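Local structure of TbpB (Actinobacillus pleuropneumoniae, 3HOL) at residues D58-K63 against P72-K77; N98-V103 against K155-V160; F128-N133 against E138-Y143; Y143-D146 against T150-I153. The protein probably captures host transferrin at the bacterial surface, as a lipoprotein component of the receptor through which the bacterium acquires iron. All coordinates share one frame; numbering follows the deposited sequence.

All four contacts lie on the same side of the chain's centre, and they run from surface to core and back to surface. Interaction 1 lies at an exposed edge of the five-stranded sheet that interaction 2 also reaches, and the two touch through Tyr62 and Tyr102. Interactions 2 and 3 are buried. Interaction 2 is mostly aliphatic, between that sheet and a loop of the neighbouring barrel; interaction 3 is polar, centred on an arginine that grips strand 119-133. Interaction 4 is exposed, aromatic and water-bridged, and shares Tyr143 with interaction 3. Segments 138-143, 143-146, 150-153 and 155-160 all belong to one long loop between strands 119-133 and 171-178.

Interaction 1 of 4, residues D58-K63 against P72-K77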
loop_
_atom_site.group_PDB
_atom_site.type_symbol
_atom_site.label_atom_id
_atom_site.label_comp_id
_atom_site.label_asym_id
_atom_site.label_seq_id
_atom_site.Cartn_x
_atom_site.Cartn_y
_atom_site.Cartn_z
ATOM N N ASP A 58 -3.134 4.515 -17.730
ATOM C CA ASP A 58 -3.017 4.716 -19.158
ATOM C C ASP A 58 -1.769 4.101 -19.723
ATOM O O ASP A 58 -1.674 3.931 -20.933
ATOM C CB ASP A 58 -3.081 6.209 -19.470
ATOM C CG ASP A 58 -4.477 6.733 -19.323
ATOM O OD1 ASP A 58 -5.401 6.072 -19.829
ATOM O OD2 ASP A 58 -4.669 7.764 -18.669
ATOM N N ASP A 59 -0.797 3.799 -18.868
ATOM C CA ASP A 59 0.381 3.081 -19.340
ATOM C C ASP A 59 0.253 1.559 -19.145
ATOM O O ASP A 59 0.285 1.063 -18.005
ATOM C CB ASP A 59 1.619 3.556 -18.596
ATOM C CG ASP A 59 1.894 5.041 -18.791
ATOM O OD1 ASP A 59 1.488 5.640 -19.818
ATOM O OD2 ASP A 59 2.549 5.605 -17.900
ATOM N N VAL A 60 0.154 0.826 -20.240
ATOM C CA VAL A 60 0.106 -0.615 -20.185
ATOM C C VAL A 60 1.550 -1.159 -20.200
ATOM O O VAL A 60 2.387 -0.628 -20.937
ATOM C CB VAL A 60 -0.731 -1.133 -21.355
ATOM C CG1 VAL A 60 -0.924 -2.592 -21.281
ATOM C CG2 VAL A 60 -2.132 -0.479 -21.294
ATOM N N PRO A 61 1.855 -2.195 -19.373
ATOM C CA PRO A 61 3.206 -2.740 -19.416
ATOM C C PRO A 61 3.630 -3.141 -20.846
ATOM O O PRO A 61 2.835 -3.709 -21.584
ATOM C CB PRO A 61 3.113 -3.989 -18.537
ATOM C CG PRO A 61 1.979 -3.783 -17.638
ATOM C CD PRO A 61 1.023 -2.835 -18.326
ATOM N N TYR A 62 4.867 -2.839 -21.232
ATOM C CA TYR A 62 5.423 -3.277 -22.528
ATOM C C TYR A 62 4.715 -2.740 -23.765
ATOM O O TYR A 62 4.842 -3.283 -24.871
ATOM C CB TYR A 62 5.532 -4.821 -22.564
ATOM C CG TYR A 62 6.554 -5.282 -21.542
ATOM C CD1 TYR A 62 7.912 -5.071 -21.768
ATOM C CD2 TYR A 62 6.159 -5.870 -20.337
ATOM C CE1 TYR A 62 8.874 -5.461 -20.826
ATOM C CE2 TYR A 62 7.101 -6.272 -19.376
ATOM C CZ TYR A 62 8.465 -6.056 -19.640
ATOM O OH TYR A 62 9.420 -6.431 -18.724
ATOM N N LYS A 63 3.974 -1.650 -23.586
ATOM C CA LYS A 63 3.324 -0.985 -24.708
ATOM C C LYS A 63 4.275 -0.768 -25.914
ATOM O O LYS A 63 3.876 -1.006 -27.056
ATOM C CB LYS A 63 2.747 0.378 -24.278
ATOM C CG LYS A 63 2.457 1.313 -25.459
ATOM C CD LYS A 63 1.230 0.886 -26.223
ATOM C CE LYS A 63 0.856 1.916 -27.333
ATOM N NZ LYS A 63 -0.431 1.444 -27.908
ATOM N N PRO A 72 -1.151 -5.851 -32.953
ATOM C CA PRO A 72 -1.086 -5.519 -31.524
ATOM C C PRO A 72 -2.482 -5.567 -30.940
ATOM O O PRO A 72 -3.417 -4.968 -31.494
ATOM C CB PRO A 72 -0.538 -4.076 -31.488
ATOM C CG PRO A 72 0.124 -3.870 -32.920
ATOM C CD PRO A 72 -0.702 -4.749 -33.835
ATOM N N ASP A 73 -2.646 -6.304 -29.851
ATOM C CA ASP A 73 -3.964 -6.396 -29.231
ATOM C C ASP A 73 -3.837 -6.134 -27.736
ATOM O O ASP A 73 -3.487 -7.017 -26.968
ATOM C CB ASP A 73 -4.602 -7.748 -29.521
ATOM C CG ASP A 73 -6.025 -7.851 -28.966
ATOM O OD1 ASP A 73 -6.488 -6.914 -28.266
ATOM O OD2 ASP A 73 -6.670 -8.871 -29.224
ATOM N N ILE A 74 -4.081 -4.880 -27.363
ATOM C CA ILE A 74 -4.018 -4.433 -25.971
ATOM C C ILE A 74 -5.452 -4.378 -25.468
ATOM O O ILE A 74 -6.315 -3.730 -26.085
ATOM C CB ILE A 74 -3.399 -3.029 -25.899
ATOM C CG1 ILE A 74 -1.920 -3.115 -26.325
ATOM C CG2 ILE A 74 -3.549 -2.365 -24.457
ATOM C CD1 ILE A 74 -1.355 -1.770 -26.656
ATOM N N LYS A 75 -5.735 -5.092 -24.393
ATOM C CA LYS A 75 -7.128 -5.168 -23.957
ATOM C C LYS A 75 -7.555 -3.766 -23.599
ATOM O O LYS A 75 -6.823 -3.039 -22.950
ATOM C CB LYS A 75 -7.290 -6.044 -22.737
ATOM C CG LYS A 75 -8.791 -6.406 -22.474
ATOM C CD LYS A 75 -8.946 -7.013 -21.061
ATOM C CE LYS A 75 -10.383 -7.458 -20.809
ATOM N NZ LYS A 75 -10.490 -7.940 -19.391
ATOM N N THR A 76 -8.744 -3.407 -24.044
ATOM C CA THR A 76 -9.295 -2.064 -23.885
ATOM C C THR A 76 -9.396 -1.628 -22.400
ATOM O O THR A 76 -9.477 -2.478 -21.495
ATOM C CB THR A 76 -10.676 -1.989 -24.603
ATOM O OG1 THR A 76 -11.089 -0.623 -24.718
ATOM C CG2 THR A 76 -11.723 -2.734 -23.807
ATOM N N LYS A 77 -9.351 -0.321 -22.169
ATOM C CA LYS A 77 -9.462 0.255 -20.846
ATOM C C LYS A 77 -10.940 0.447 -20.488
ATOM O O LYS A 77 -11.688 1.065 -21.252
ATOM C CB LYS A 77 -8.767 1.614 -20.839
ATOM C CG LYS A 77 -8.590 2.222 -19.452
ATOM C CD LYS A 77 -7.669 3.457 -19.540
ATOM C CE LYS A 77 -7.422 4.102 -18.167
ATOM N NZ LYS A 77 -8.547 4.975 -17.737
#
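Ile74 carries the close-packed part of this contact, meeting Val60 with one branch and Lys63 with the other. Its CG2 lies 3.9 Å from CG2 of Val60, the two side chains running antiparallel alongside each other, and CG1 of Val60 is nearly as close. The longer branch, with Ile74 CG1 beside the backbone N (chi1 -67°), carries the methyl to Lys63, which lies nearly perpendicular to it: Lys63 CD at 3.7 Å and NZ at 3.6 Å both lie by Ile74 CD1, an apolar neighbour for the amine. Strand 72-74, which bears Ile74, is an outermost strand of a five-stranded antiparallel sheet. Facing it, Val60 to Lys63 form a type II beta turn, closed by a bond of 3.3 Å from Lys63 N to Val60 O. Val60 also packs on Arg85 and Val89 of strand 84-91, so the loop leans on more of the sheet than its edge.

The looser side is at the exposed Asp58 and the partly exposed Lys77. OD1 of Asp58 comes 3.3 Å from CE of Lys77, whereas NZ of Lys77, turned by a bend at chi4 (-80°), stays 3.9 Å from that oxygen. This is a long salt bridge, with the carboxylate beside the methylene chain. The apolar packing of Ile74 probably contributes more to seating the turn than the charges do; at this distance the charged pair probably adds only a modest attraction.

Interaction 2 of 4, residues N98-V103 against K155-V160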
loop_
_atom_site.group_PDB
_atom_site.type_symbol
_atom_site.label_atom_id
_atom_site.label_comp_id
_atom_site.label_asym_id
_atom_site.label_seq_id
_atom_site.Cartn_x
_atom_site.Cartn_y
_atom_site.Cartn_z
ATOM N N ASN A 98 9.034 -14.536 -32.394
ATOM C CA ASN A 98 8.821 -13.252 -31.721
ATOM C C ASN A 98 7.957 -13.504 -30.467
ATOM O O ASN A 98 7.380 -14.580 -30.320
ATOM C CB ASN A 98 8.233 -12.214 -32.661
ATOM C CG ASN A 98 9.293 -11.597 -33.597
ATOM O OD1 ASN A 98 10.503 -11.869 -33.488
ATOM N ND2 ASN A 98 8.849 -10.743 -34.471
ATOM N N GLU A 99 7.930 -12.549 -29.553
ATOM C CA GLU A 99 7.196 -12.754 -28.289
ATOM C C GLU A 99 5.695 -12.728 -28.511
ATOM O O GLU A 99 5.232 -12.078 -29.446
ATOM C CB GLU A 99 7.610 -11.704 -27.276
ATOM C CG GLU A 99 7.216 -10.280 -27.604
ATOM C CD GLU A 99 7.586 -9.322 -26.448
ATOM O OE1 GLU A 99 8.312 -9.733 -25.512
ATOM O OE2 GLU A 99 7.130 -8.175 -26.478
ATOM N N LYS A 100 4.959 -13.468 -27.688
ATOM C CA LYS A 100 3.483 -13.434 -27.716
ATOM C C LYS A 100 2.846 -12.221 -26.948
ATOM O O LYS A 100 1.812 -11.668 -27.376
ATOM C CB LYS A 100 2.920 -14.781 -27.228
ATOM C CG LYS A 100 1.410 -14.832 -27.021
ATOM C CD LYS A 100 0.587 -14.706 -28.346
ATOM C CE LYS A 100 -0.881 -14.923 -28.051
ATOM N NZ LYS A 100 -1.678 -14.887 -29.300
ATOM N N GLY A 101 3.448 -11.833 -25.817
ATOM C CA GLY A 101 2.962 -10.700 -25.028
ATOM C C GLY A 101 2.962 -10.947 -23.523
ATOM O O GLY A 101 3.769 -11.750 -22.990
ATOM N N TYR A 102 2.050 -10.248 -22.838
ATOM C CA TYR A 102 2.069 -10.146 -21.388
ATOM C C TYR A 102 0.663 -10.078 -20.814
ATOM O O TYR A 102 -0.274 -9.628 -21.493
ATOM C CB TYR A 102 2.833 -8.882 -20.938
ATOM C CG TYR A 102 4.247 -8.813 -21.464
ATOM C CD1 TYR A 102 5.297 -9.309 -20.701
ATOM C CD2 TYR A 102 4.530 -8.273 -22.738
ATOM C CE1 TYR A 102 6.593 -9.272 -21.172
ATOM C CE2 TYR A 102 5.847 -8.251 -23.224
ATOM C CZ TYR A 102 6.855 -8.744 -22.422
ATOM O OH TYR A 102 8.164 -8.756 -22.864
ATOM N N VAL A 103 0.548 -10.510 -19.559
ATOM C CA VAL A 103 -0.715 -10.432 -18.774
ATOM C C VAL A 103 -0.346 -9.693 -17.476
ATOM O O VAL A 103 0.730 -9.960 -16.873
ATOM C CB VAL A 103 -1.294 -11.845 -18.513
ATOM C CG1 VAL A 103 -2.608 -11.794 -17.655
ATOM C CG2 VAL A 103 -1.573 -12.584 -19.886
ATOM N N LYS A 155 0.259 -25.047 -26.714
ATOM C CA LYS A 155 1.346 -25.990 -27.001
ATOM C C LYS A 155 2.681 -25.314 -27.084
ATOM O O LYS A 155 3.370 -25.199 -26.068
ATOM C CB LYS A 155 1.044 -26.882 -28.242
ATOM C CG LYS A 155 -0.172 -27.747 -28.035
ATOM C CD LYS A 155 -0.241 -28.832 -29.110
ATOM C CE LYS A 155 -0.743 -30.159 -28.608
ATOM N NZ LYS A 155 -0.568 -31.211 -29.668
ATOM N N ARG A 156 3.057 -24.804 -28.257
ATOM C CA ARG A 156 4.277 -24.041 -28.329
ATOM C C ARG A 156 4.186 -22.678 -27.622
ATOM O O ARG A 156 5.191 -22.149 -27.128
ATOM C CB ARG A 156 4.693 -23.822 -29.785
ATOM C CG ARG A 156 6.106 -23.281 -29.883
ATOM C CD ARG A 156 6.518 -23.120 -31.391
ATOM N NE ARG A 156 5.855 -21.996 -32.074
ATOM C CZ ARG A 156 6.171 -20.707 -31.940
ATOM N NH1 ARG A 156 5.487 -19.833 -32.617
ATOM N NH2 ARG A 156 7.150 -20.267 -31.127
ATOM N N VAL A 157 2.977 -22.130 -27.573
ATOM C CA VAL A 157 2.757 -20.776 -27.033
ATOM C C VAL A 157 1.619 -20.799 -26.008
ATOM O O VAL A 157 0.546 -21.360 -26.268
ATOM C CB VAL A 157 2.367 -19.803 -28.161
ATOM C CG1 VAL A 157 2.028 -18.397 -27.605
ATOM C CG2 VAL A 157 3.482 -19.704 -29.210
ATOM N N GLY A 158 1.816 -20.149 -24.866
ATOM C CA GLY A 158 0.778 -20.154 -23.833
ATOM C C GLY A 158 -0.524 -19.640 -24.431
ATOM O O GLY A 158 -0.498 -18.704 -25.244
ATOM N N LEU A 159 -1.646 -20.245 -24.034
ATOM C CA LEU A 159 -2.961 -19.707 -24.332
ATOM C C LEU A 159 -3.277 -18.481 -23.467
ATOM O O LEU A 159 -3.161 -18.556 -22.234
ATOM C CB LEU A 159 -4.021 -20.753 -24.047
ATOM C CG LEU A 159 -5.502 -20.315 -24.107
ATOM C CD1 LEU A 159 -5.896 -19.858 -25.520
ATOM C CD2 LEU A 159 -6.398 -21.455 -23.681
ATOM N N VAL A 160 -3.721 -17.389 -24.098
ATOM C CA VAL A 160 -4.106 -16.155 -23.394
ATOM C C VAL A 160 -5.625 -15.955 -23.485
ATOM O O VAL A 160 -6.217 -16.308 -24.501
ATOM C CB VAL A 160 -3.406 -14.923 -23.999
ATOM C CG1 VAL A 160 -3.508 -13.700 -23.066
ATOM C CG2 VAL A 160 -1.886 -15.214 -24.217
HETATM O O HOH W 1 7.072 -17.660 -30.110
#
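Lys100 and Val157 meet where the five-stranded antiparallel sheet that contains strand 101-107 packs against a loop of the neighbouring beta barrel; the sheet is probably the handle of the N-lobe, as each TbpB lobe pairs a handle domain with a beta barrel. From the backbone outward, the lysine is aliphatic for most of its length. Its CB is 3.7 Å from Val157 CG1, and CG is equally close to the same methyl, the two side chains standing nearly perpendicular. The chain bends about CB-CG (chi2 67°), which keeps CD at 4.0 Å from Val157 CG1 and sends CE on to Val160 CG2, lysine and valine passing head to tail. The tip, NZ, forms a salt bridge with OD1 of Asp163 and a hydrogen bond with Asp91 O, so the buried charge is met by a carboxylate and a carbonyl. OD2 of Asp163, a residue of the same loop as Val160, accepts from Val160 N, which positions the carboxylate for the lysine.

Val157 is used on both of its branches: CG1 touches the lysine, and CG2 lies 3.9 Å above the plane of the Arg156 guanidinium, over its centre. NH2 of Arg156 donates to a water at 2.8 Å, which can in turn donate to Asn98 O, one of several acceptors around it. Further along strand 101-107, CG2 of Val103 packs 3.9 Å from CG1 of Val160.

Interaction 3 of 4, residues F128-N133 against E138-Y143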
loop_
_atom_site.group_PDB
_atom_site.type_symbol
_atom_site.label_atom_id
_atom_site.label_comp_id
_atom_site.label_asym_id
_atom_site.label_seq_id
_atom_site.Cartn_x
_atom_site.Cartn_y
_atom_site.Cartn_z
ATOM N N PHE A 128 -5.901 -14.291 -18.181
ATOM C CA PHE A 128 -4.947 -15.331 -17.825
ATOM C C PHE A 128 -4.009 -15.587 -18.963
ATOM O O PHE A 128 -4.309 -15.247 -20.134
ATOM C CB PHE A 128 -5.640 -16.688 -17.481
ATOM C CG PHE A 128 -6.468 -17.281 -18.629
ATOM C CD1 PHE A 128 -5.881 -18.118 -19.584
ATOM C CD2 PHE A 128 -7.836 -17.034 -18.725
ATOM C CE1 PHE A 128 -6.651 -18.650 -20.646
ATOM C CE2 PHE A 128 -8.597 -17.556 -19.775
ATOM C CZ PHE A 128 -7.989 -18.372 -20.731
ATOM N N THR A 129 -2.891 -16.229 -18.616
ATOM C CA THR A 129 -2.096 -16.940 -19.634
ATOM C C THR A 129 -1.804 -18.343 -19.114
ATOM O O THR A 129 -1.541 -18.509 -17.913
ATOM C CB THR A 129 -0.777 -16.205 -20.065
ATOM O OG1 THR A 129 -0.033 -17.052 -20.965
ATOM C CG2 THR A 129 0.153 -15.824 -18.839
ATOM N N SER A 130 -1.925 -19.357 -19.969
ATOM C CA SER A 130 -1.445 -20.682 -19.527
ATOM C C SER A 130 0.075 -20.773 -19.683
ATOM O O SER A 130 0.736 -19.833 -20.129
ATOM C CB SER A 130 -2.150 -21.812 -20.281
ATOM O OG SER A 130 -1.562 -21.930 -21.572
ATOM N N ASN A 131 0.658 -21.890 -19.246
ATOM C CA ASN A 131 2.036 -22.164 -19.615
ATOM C C ASN A 131 2.049 -22.756 -21.034
ATOM O O ASN A 131 0.971 -22.868 -21.659
ATOM C CB ASN A 131 2.686 -23.112 -18.591
ATOM C CG ASN A 131 2.076 -24.483 -18.582
ATOM O OD1 ASN A 131 0.961 -24.709 -19.050
ATOM N ND2 ASN A 131 2.816 -25.435 -18.003
ATOM N N ALA A 132 3.241 -23.136 -21.519
ATOM C CA ALA A 132 3.425 -23.750 -22.845
ATOM C C ALA A 132 3.852 -25.207 -22.668
ATOM O O ALA A 132 4.868 -25.485 -22.016
ATOM C CB ALA A 132 4.458 -22.983 -23.693
ATOM N N ASN A 133 3.085 -26.128 -23.237
ATOM C CA ASN A 133 3.386 -27.571 -23.088
ATOM C C ASN A 133 3.173 -28.294 -24.378
ATOM O O ASN A 133 2.027 -28.577 -24.758
ATOM C CB ASN A 133 2.543 -28.247 -22.011
ATOM C CG ASN A 133 3.143 -29.581 -21.534
ATOM O OD1 ASN A 133 3.878 -30.228 -22.275
ATOM N ND2 ASN A 133 2.792 -30.004 -20.292
ATOM N N GLU A 138 0.615 -34.591 -22.687
ATOM C CA GLU A 138 -0.252 -33.603 -22.041
ATOM C C GLU A 138 -1.641 -33.534 -22.662
ATOM O O GLU A 138 -2.618 -33.283 -21.956
ATOM C CB GLU A 138 0.410 -32.220 -22.019
ATOM C CG GLU A 138 -0.372 -31.132 -21.248
ATOM C CD GLU A 138 -0.540 -31.423 -19.753
ATOM O OE1 GLU A 138 0.126 -32.328 -19.202
ATOM O OE2 GLU A 138 -1.354 -30.739 -19.108
ATOM N N GLY A 139 -1.725 -33.786 -23.967
ATOM C CA GLY A 139 -2.991 -33.850 -24.675
ATOM C C GLY A 139 -3.716 -32.522 -24.861
ATOM O O GLY A 139 -4.945 -32.482 -24.872
ATOM N N ARG A 140 -2.964 -31.450 -25.045
ATOM C CA ARG A 140 -3.562 -30.139 -25.313
ATOM C C ARG A 140 -4.176 -30.134 -26.703
ATOM O O ARG A 140 -3.737 -30.893 -27.572
ATOM C CB ARG A 140 -2.561 -29.014 -25.099
ATOM C CG ARG A 140 -2.371 -28.737 -23.597
ATOM C CD ARG A 140 -1.346 -27.681 -23.286
ATOM N NE ARG A 140 -1.237 -27.570 -21.839
ATOM C CZ ARG A 140 -0.675 -26.565 -21.181
ATOM N NH1 ARG A 140 -0.109 -25.534 -21.816
ATOM N NH2 ARG A 140 -0.646 -26.609 -19.853
ATOM N N PRO A 141 -5.221 -29.311 -26.904
ATOM C CA PRO A 141 -6.011 -29.393 -28.137
ATOM C C PRO A 141 -5.299 -28.793 -29.349
ATOM O O PRO A 141 -4.657 -27.765 -29.254
ATOM C CB PRO A 141 -7.284 -28.585 -27.805
ATOM C CG PRO A 141 -7.146 -28.128 -26.375
ATOM C CD PRO A 141 -5.672 -28.193 -26.055
ATOM N N ASN A 142 -5.458 -29.432 -30.498
ATOM C CA ASN A 142 -4.872 -28.950 -31.719
ATOM C C ASN A 142 -5.771 -27.925 -32.443
ATOM O O ASN A 142 -5.307 -26.845 -32.865
ATOM C CB ASN A 142 -4.595 -30.164 -32.609
ATOM C CG ASN A 142 -3.241 -30.763 -32.363
ATOM O OD1 ASN A 142 -2.351 -30.139 -31.806
ATOM N ND2 ASN A 142 -3.069 -31.993 -32.803
ATOM N N TYR A 143 -7.049 -28.262 -32.582
ATOM C CA TYR A 143 -7.957 -27.489 -33.418
ATOM C C TYR A 143 -9.271 -27.135 -32.734
ATOM O O TYR A 143 -10.107 -27.999 -32.516
ATOM C CB TYR A 143 -8.214 -28.233 -34.745
ATOM C CG TYR A 143 -6.947 -28.761 -35.413
ATOM C CD1 TYR A 143 -5.950 -27.886 -35.833
ATOM C CD2 TYR A 143 -6.752 -30.143 -35.629
ATOM C CE1 TYR A 143 -4.787 -28.363 -36.486
ATOM C CE2 TYR A 143 -5.565 -30.637 -36.246
ATOM C CZ TYR A 143 -4.600 -29.729 -36.689
ATOM O OH TYR A 143 -3.417 -30.154 -37.282
HETATM O O HOH W 2 0.225 -30.828 -25.338
#
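The backbone oxygen of Asn131 is gripped twice: Arg140 NH1 donates to it at 2.9 Å, and Ser130 OG reaches it at 2.7 Å. The hydroxyl lies on a lone pair in the carbonyl plane, whereas NH1 comes from above that plane, so the two donors approach the oxygen from different directions. The other terminal nitrogen turns to the same residue's side chain, Arg140 NH2 donating to Asn131 OD1 at 2.6 Å on a lone pair in the amide plane, with an N-H...O angle of 154°. The arginine thus holds Asn131 end-on with two nitrogens, one for each oxygen, and NH1 also makes a weak bond to OD1; both oxygens lie near the guanidinium plane. An extended chain from CG to NE (chi2 177°) lets it reach that far.

Asn131 sits at the short break in strand 119-133 of the antiparallel barrel, and Arg140 spans from the loop that follows this strand back onto it. Gly154 O takes a further bond from NH1 and Tyr224 OH pairs with NE, which should fix the rotation of the buried cation. Asn133 CB covers one face of the guanidinium, 3.6 Å above its plane and over its centre. Beyond CB, the amide of Asn133 lies across the side chain of Glu138, its ND2 3.5 Å from Glu138 CG, with amide and carboxylate planes only 15° apart. OD1 of Asn133 accepts from Asn135 N, and OE2 of Glu138 forms a salt bridge with Lys218 NZ. A water bridges the backbones, donating to Asn133 O at 2.9 Å and accepting a longer bond from Arg140 N.

Interaction 4 of 4, residues Y143-D146 against T150-I153; sequences YLND and TKFI
Similar first torsions set the rings of Tyr143 and Phe152 each beside its own backbone N, opposite the carbonyl carbon (chi1 -47° for Tyr143, -50° for Phe152), so that their ends can meet; the two side chains lie abreast with their ends on the same side. The rings meet obliquely, with centroids 5.4 Å apart and planes at 62°. Contact is made by the far ends, CE1 of Tyr143 lying 3.8 Å from CZ of Phe152 and the tyrosine OH 3.7 Å from CE1 of Phe152. Lys151 adds its aliphatic chain at the edge of the tyrosine ring, near its plane, with CD 4.1 Å from Tyr143 CD1.

The polar centre is one water held by three groups. It accepts from Leu144 N at 2.9 Å and donates to Asn145 OD1 at 2.8 Å and to Thr150 O at 2.7 Å, so it joins the two segments where their backbones do not bond directly. Tyr143, Asn145, Lys151 and Phe152 lie on the exposed side, whereas Ile153 turns inward and packs on Leu159 and Phe226. Just before Tyr143, Asn142 pairs with Phe152 and Pro141 with Ile153 through backbone hydrogen bonds. The result is an irregular, water-bridged reversal within the long surface loop that joins strands 119-133 and 171-178 of the antiparallel beta barrel.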
loop_
_atom_site.group_PDB
_atom_site.type_symbol
_atom_site.label_atom_id
_atom_site.label_comp_id
_atom_site.label_asym_id
_atom_site.label_seq_id
_atom_site.Cartn_x
_atom_site.Cartn_y
_atom_site.Cartn_z
ATOM N N TYR A 143 -7.049 -28.262 -32.582
ATOM C CA TYR A 143 -7.957 -27.489 -33.418
ATOM C C TYR A 143 -9.271 -27.135 -32.734
ATOM O O TYR A 143 -10.107 -27.999 -32.516
ATOM C CB TYR A 143 -8.214 -28.233 -34.745
ATOM C CG TYR A 143 -6.947 -28.761 -35.413
ATOM C CD1 TYR A 143 -5.950 -27.886 -35.833
ATOM C CD2 TYR A 143 -6.752 -30.143 -35.629
ATOM C CE1 TYR A 143 -4.787 -28.363 -36.486
ATOM C CE2 TYR A 143 -5.565 -30.637 -36.246
ATOM C CZ TYR A 143 -4.600 -29.729 -36.689
ATOM O OH TYR A 143 -3.417 -30.154 -37.282
ATOM N N LEU A 144 -9.457 -25.852 -32.400
ATOM C CA LEU A 144 -10.733 -25.365 -31.812
ATOM C C LEU A 144 -11.078 -23.991 -32.398
ATOM O O LEU A 144 -11.063 -22.946 -31.718
ATOM C CB LEU A 144 -10.671 -25.313 -30.279
ATOM C CG LEU A 144 -10.572 -26.610 -29.481
ATOM C CD1 LEU A 144 -10.100 -26.341 -28.032
ATOM C CD2 LEU A 144 -11.918 -27.401 -29.501
ATOM N N ASN A 145 -11.362 -24.001 -33.691
ATOM C CA ASN A 145 -11.515 -22.773 -34.459
ATOM C C ASN A 145 -12.744 -21.955 -34.035
ATOM O O ASN A 145 -12.805 -20.771 -34.327
ATOM C CB ASN A 145 -11.571 -23.076 -35.970
ATOM C CG ASN A 145 -10.221 -23.533 -36.559
ATOM O OD1 ASN A 145 -9.121 -23.167 -36.092
ATOM N ND2 ASN A 145 -10.312 -24.308 -37.630
ATOM N N ASP A 146 -13.725 -22.570 -33.373
ATOM C CA ASP A 146 -14.883 -21.776 -32.913
ATOM C C ASP A 146 -14.599 -21.117 -31.557
ATOM O O ASP A 146 -15.332 -20.201 -31.145
ATOM C CB ASP A 146 -16.147 -22.614 -32.812
ATOM C CG ASP A 146 -16.497 -23.322 -34.135
ATOM O OD1 ASP A 146 -16.138 -22.796 -35.186
ATOM O OD2 ASP A 146 -17.144 -24.383 -34.091
ATOM N N THR A 150 -6.413 -19.070 -32.730
ATOM C CA THR A 150 -5.115 -19.714 -32.993
ATOM C C THR A 150 -5.301 -21.236 -32.954
ATOM O O THR A 150 -6.363 -21.699 -32.580
ATOM C CB THR A 150 -4.013 -19.211 -31.969
ATOM O OG1 THR A 150 -2.695 -19.597 -32.410
ATOM C CG2 THR A 150 -4.300 -19.708 -30.551
ATOM N N LYS A 151 -4.285 -21.985 -33.395
ATOM C CA LYS A 151 -4.249 -23.464 -33.358
ATOM C C LYS A 151 -3.167 -23.935 -32.387
ATOM O O LYS A 151 -2.308 -23.135 -31.975
ATOM C CB LYS A 151 -3.928 -24.032 -34.763
ATOM C CG LYS A 151 -4.958 -23.676 -35.838
ATOM C CD LYS A 151 -4.608 -24.243 -37.267
ATOM C CE LYS A 151 -3.305 -23.598 -37.837
ATOM N NZ LYS A 151 -3.090 -23.878 -39.271
ATOM N N PHE A 152 -3.184 -25.230 -32.044
ATOM C CA PHE A 152 -2.137 -25.833 -31.196
ATOM C C PHE A 152 -2.143 -25.091 -29.829
ATOM O O PHE A 152 -1.154 -24.498 -29.388
ATOM C CB PHE A 152 -0.775 -25.837 -31.945
ATOM C CG PHE A 152 -0.877 -26.415 -33.365
ATOM C CD1 PHE A 152 -1.266 -27.746 -33.555
ATOM C CD2 PHE A 152 -0.679 -25.616 -34.479
ATOM C CE1 PHE A 152 -1.383 -28.300 -34.848
ATOM C CE2 PHE A 152 -0.812 -26.161 -35.789
ATOM C CZ PHE A 152 -1.161 -27.493 -35.962
ATOM N N ILE A 153 -3.300 -25.171 -29.189
ATOM C CA ILE A 153 -3.683 -24.315 -28.072
ATOM C C ILE A 153 -2.843 -24.625 -26.831
ATOM O O ILE A 153 -2.895 -25.741 -26.332
ATOM C CB ILE A 153 -5.168 -24.499 -27.710
ATOM C CG1 ILE A 153 -6.075 -24.452 -28.953
ATOM C CG2 ILE A 153 -5.591 -23.387 -26.730
ATOM C CD1 ILE A 153 -5.930 -23.160 -29.722
HETATM O O HOH W 3 -7.906 -23.714 -33.573
#